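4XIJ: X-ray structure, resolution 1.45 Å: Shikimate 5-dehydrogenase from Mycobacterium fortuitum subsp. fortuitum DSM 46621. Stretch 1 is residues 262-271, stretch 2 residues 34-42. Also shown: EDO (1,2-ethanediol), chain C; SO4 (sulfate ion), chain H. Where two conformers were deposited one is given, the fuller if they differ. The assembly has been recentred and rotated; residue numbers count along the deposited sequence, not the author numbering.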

# COMPACT_ATOMS: atom_id res chain seq x y z
N GLY A 262 16.86 2.81 10.64
CA GLY A 262 18.13 2.48 10.00
C GLY A 262 18.58 1.04 10.13
O GLY A 262 19.73 0.72 9.79
N MET A 263 17.69 0.17 10.61
CA MET A 263 18.01 -1.24 10.84
C MET A 263 17.15 -2.11 9.91
O MET A 263 16.02 -1.73 9.55
CB MET A 263 17.77 -1.60 12.31
CG MET A 263 18.29 -0.51 13.25
SD MET A 263 17.86 -0.80 14.98
CE MET A 263 18.94 -2.18 15.11
N PRO A 264 17.65 -3.29 9.52
CA PRO A 264 16.82 -4.24 8.75
C PRO A 264 15.54 -4.60 9.50
O PRO A 264 15.55 -4.74 10.74
CB PRO A 264 17.73 -5.45 8.60
CG PRO A 264 19.12 -4.84 8.69
CD PRO A 264 19.00 -3.80 9.75
N ALA A 265 14.42 -4.68 8.78
CA ALA A 265 13.15 -4.99 9.43
C ALA A 265 13.22 -6.34 10.14
O ALA A 265 13.72 -7.30 9.59
CB ALA A 265 11.98 -4.96 8.41
N PRO A 266 12.71 -6.43 11.37
CA PRO A 266 12.70 -7.72 12.09
C PRO A 266 11.46 -8.47 11.62
O PRO A 266 10.37 -8.33 12.18
CB PRO A 266 12.61 -7.29 13.56
CG PRO A 266 11.81 -5.99 13.51
CD PRO A 266 12.21 -5.32 12.19
N LYS A 267 11.62 -9.23 10.56
CA LYS A 267 10.41 -9.67 9.84
C LYS A 267 9.58 -10.69 10.62
O LYS A 267 8.35 -10.62 10.57
CB LYS A 267 10.76 -10.25 8.46
CG LYS A 267 11.42 -9.22 7.54
CD LYS A 267 11.54 -9.67 6.09
CE LYS A 267 11.95 -8.51 5.23
NZ LYS A 267 12.03 -8.85 3.76
N GLU A 268 10.21 -11.62 11.34
CA GLU A 268 9.43 -12.61 12.07
C GLU A 268 8.66 -11.92 13.19
O GLU A 268 7.51 -12.28 13.50
CB GLU A 268 10.30 -13.75 12.61
CG GLU A 268 10.66 -14.79 11.51
CD GLU A 268 9.44 -15.61 11.00
OE1 GLU A 268 9.06 -16.61 11.70
OE2 GLU A 268 8.90 -15.29 9.91
N ALA A 269 9.29 -10.96 13.85
CA ALA A 269 8.62 -10.25 14.95
C ALA A 269 7.42 -9.49 14.39
O ALA A 269 6.35 -9.47 15.01
CB ALA A 269 9.59 -9.33 15.64
N MET A 270 7.57 -8.87 13.23
CA MET A 270 6.44 -8.13 12.64
C MET A 270 5.34 -9.08 12.16
O MET A 270 4.15 -8.76 12.28
CB MET A 270 6.96 -7.23 11.51
CG MET A 270 7.84 -6.12 12.11
SD MET A 270 8.56 -5.04 10.87
CE MET A 270 7.11 -4.08 10.33
N ARG A 271 5.73 -10.24 11.62
CA ARG A 271 4.70 -11.24 11.27
C ARG A 271 3.90 -11.70 12.49
O ARG A 271 2.69 -12.00 12.35
CB ARG A 271 5.30 -12.46 10.57
CG ARG A 271 5.82 -12.12 9.15
CD ARG A 271 6.53 -13.32 8.51
NE ARG A 271 7.03 -12.95 7.19
CZ ARG A 271 8.31 -13.00 6.83
NH1 ARG A 271 8.65 -12.63 5.60
NH2 ARG A 271 9.24 -13.46 7.68
C1 EDO C . 13.13 -12.42 10.78
O1 EDO C . 12.96 -12.02 12.10
C2 EDO C . 14.41 -11.77 10.39
O2 EDO C . 14.07 -10.60 9.65
S SO4 H . 11.99 -13.56 4.79
O1 SO4 H . 11.79 -13.42 6.25
O2 SO4 H . 11.98 -14.98 4.42
O3 SO4 H . 13.29 -12.98 4.42
O4 SO4 H . 10.93 -12.85 4.04
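Stretch 2, residues 34-42: AAYRALGLP

How does stretch 2 lie on stretch 1? Residues 34-38 are the closing part of a helix that begins earlier in the chain, and they run against the opening of the helix that starts at Lys267. The two N-to-C directions make an angle of 141°, closer to antiparallel than to parallel, and the axes approach to 8.6 Å. At the crossing Met270 CA and Ala35 CA lie 5.8 Å apart, and the short side chains of Ala269 and Ala38 meet, CB to CB, at 3.5 Å. Ala34 adds its CB at 4.2 Å from Ala269 O. No hydrogen bond joins the stretches; the contact is made by apolar packing.

What does Pro266 do at the start of its helix? It occupies the N-cap position, and its O accepts a bond from Met270 N at 3.0 Å, in the first turn. Its CA-to-CB bond points toward stretch 2, and its ring, puckered C-gamma endo, meets three residues there. Pro266 CG is 3.7 Å from both Ala35 CA and Ala35 CB and 4.0 Å from Leu39 CG, while Pro266 CB is 3.8 Å from Ala38 CB. The ring thus rests over the last turn of the opposing helix, where the short alanine side chains let it approach the backbone.

How do the longer side chains fit around this centre? Leu39, with chi1 m and chi2 t, has the largest covered area of stretch 2; its CD2 reaches 4.0 Å from Met263 CB and 3.7 Å from Pro264 O. Met263 is m, t, p in the conformer given, which sets Met263 SD against both leucines, 4.0 Å from Leu39 CB and 4.1 Å from Leu41 CD1. Met270 has the same m, t, p pattern, but its CA-to-CB bond points sideways; Met270 CG and Met270 SD lie beside a single methyl, at 3.9 and 3.8 Å from Ala35 CB.

How does the backbone of stretch 2 bring Leu41 back to the contact? After the helical turns, Gly40 takes a positive phi of 78° in a Schellman motif, with Gly40 N bonded to Arg37 O at 3.1 Å and Leu41 N to Tyr36 O at 2.8 Å. A CB on Gly40 would be jammed against the carbonyl O of Leu39, so the turn itself calls for glycine. Leu41, m and t like Leu39, also has its CA-to-CB bond toward stretch 1. Tyr36 and Arg37 take no part in the contact: the CA-to-CB bond of Tyr36 points away, and the end of Arg37 leads away.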

# COMPACT_ATOMS: atom_id res chain seq x y z
N ALA A 34 5.95 -3.54 17.71
CA ALA A 34 6.50 -4.89 17.66
C ALA A 34 7.91 -4.88 17.09
O ALA A 34 8.81 -5.55 17.60
CB ALA A 34 5.62 -5.80 16.84
N ALA A 35 8.13 -4.09 16.04
CA ALA A 35 9.46 -3.99 15.46
C ALA A 35 10.47 -3.32 16.38
O ALA A 35 11.57 -3.85 16.56
CB ALA A 35 9.39 -3.21 14.15
N TYR A 36 10.08 -2.21 17.00
CA TYR A 36 11.03 -1.51 17.84
C TYR A 36 11.44 -2.36 19.02
O TYR A 36 12.62 -2.38 19.39
CB TYR A 36 10.47 -0.17 18.37
CG TYR A 36 10.01 0.82 17.30
CD1 TYR A 36 10.39 0.71 15.93
CD2 TYR A 36 9.11 1.86 17.63
CE1 TYR A 36 9.89 1.63 14.99
CE2 TYR A 36 8.66 2.78 16.70
CZ TYR A 36 9.03 2.64 15.39
OH TYR A 36 8.52 3.52 14.49
N ARG A 37 10.51 -3.11 19.60
CA ARG A 37 10.87 -3.99 20.72
C ARG A 37 11.85 -5.10 20.25
O ARG A 37 12.86 -5.35 20.92
CB ARG A 37 9.58 -4.59 21.30
CG ARG A 37 8.78 -3.55 22.04
CD ARG A 37 7.33 -3.97 22.33
NE ARG A 37 6.63 -2.82 22.89
CZ ARG A 37 5.31 -2.73 23.08
NH1 ARG A 37 4.49 -3.75 22.80
NH2 ARG A 37 4.79 -1.61 23.58
N ALA A 38 11.60 -5.68 19.08
CA ALA A 38 12.50 -6.70 18.53
C ALA A 38 13.90 -6.14 18.19
O ALA A 38 14.91 -6.85 18.29
CB ALA A 38 11.87 -7.33 17.30
N LEU A 39 13.94 -4.85 17.84
CA LEU A 39 15.20 -4.16 17.51
C LEU A 39 15.92 -3.60 18.73
O LEU A 39 16.98 -3.00 18.58
CB LEU A 39 14.91 -3.01 16.53
CG LEU A 39 14.47 -3.46 15.14
CD1 LEU A 39 13.98 -2.28 14.38
CD2 LEU A 39 15.57 -4.19 14.37
N GLY A 40 15.38 -3.80 19.93
CA GLY A 40 16.05 -3.29 21.11
C GLY A 40 15.86 -1.82 21.37
O GLY A 40 16.67 -1.18 22.07
N LEU A 41 14.75 -1.29 20.85
CA LEU A 41 14.36 0.12 21.08
C LEU A 41 13.04 0.22 21.83
O LEU A 41 12.06 0.83 21.33
CB LEU A 41 14.22 0.84 19.74
CG LEU A 41 15.45 0.73 18.84
CD1 LEU A 41 15.10 1.14 17.37
CD2 LEU A 41 16.59 1.60 19.41
N PRO A 42 12.99 -0.33 23.05
CA PRO A 42 11.67 -0.43 23.73
C PRO A 42 11.16 0.92 24.28
O PRO A 42 10.01 0.99 24.71
CB PRO A 42 11.96 -1.41 24.87
CG PRO A 42 13.45 -1.16 25.16
CD PRO A 42 14.07 -1.03 23.81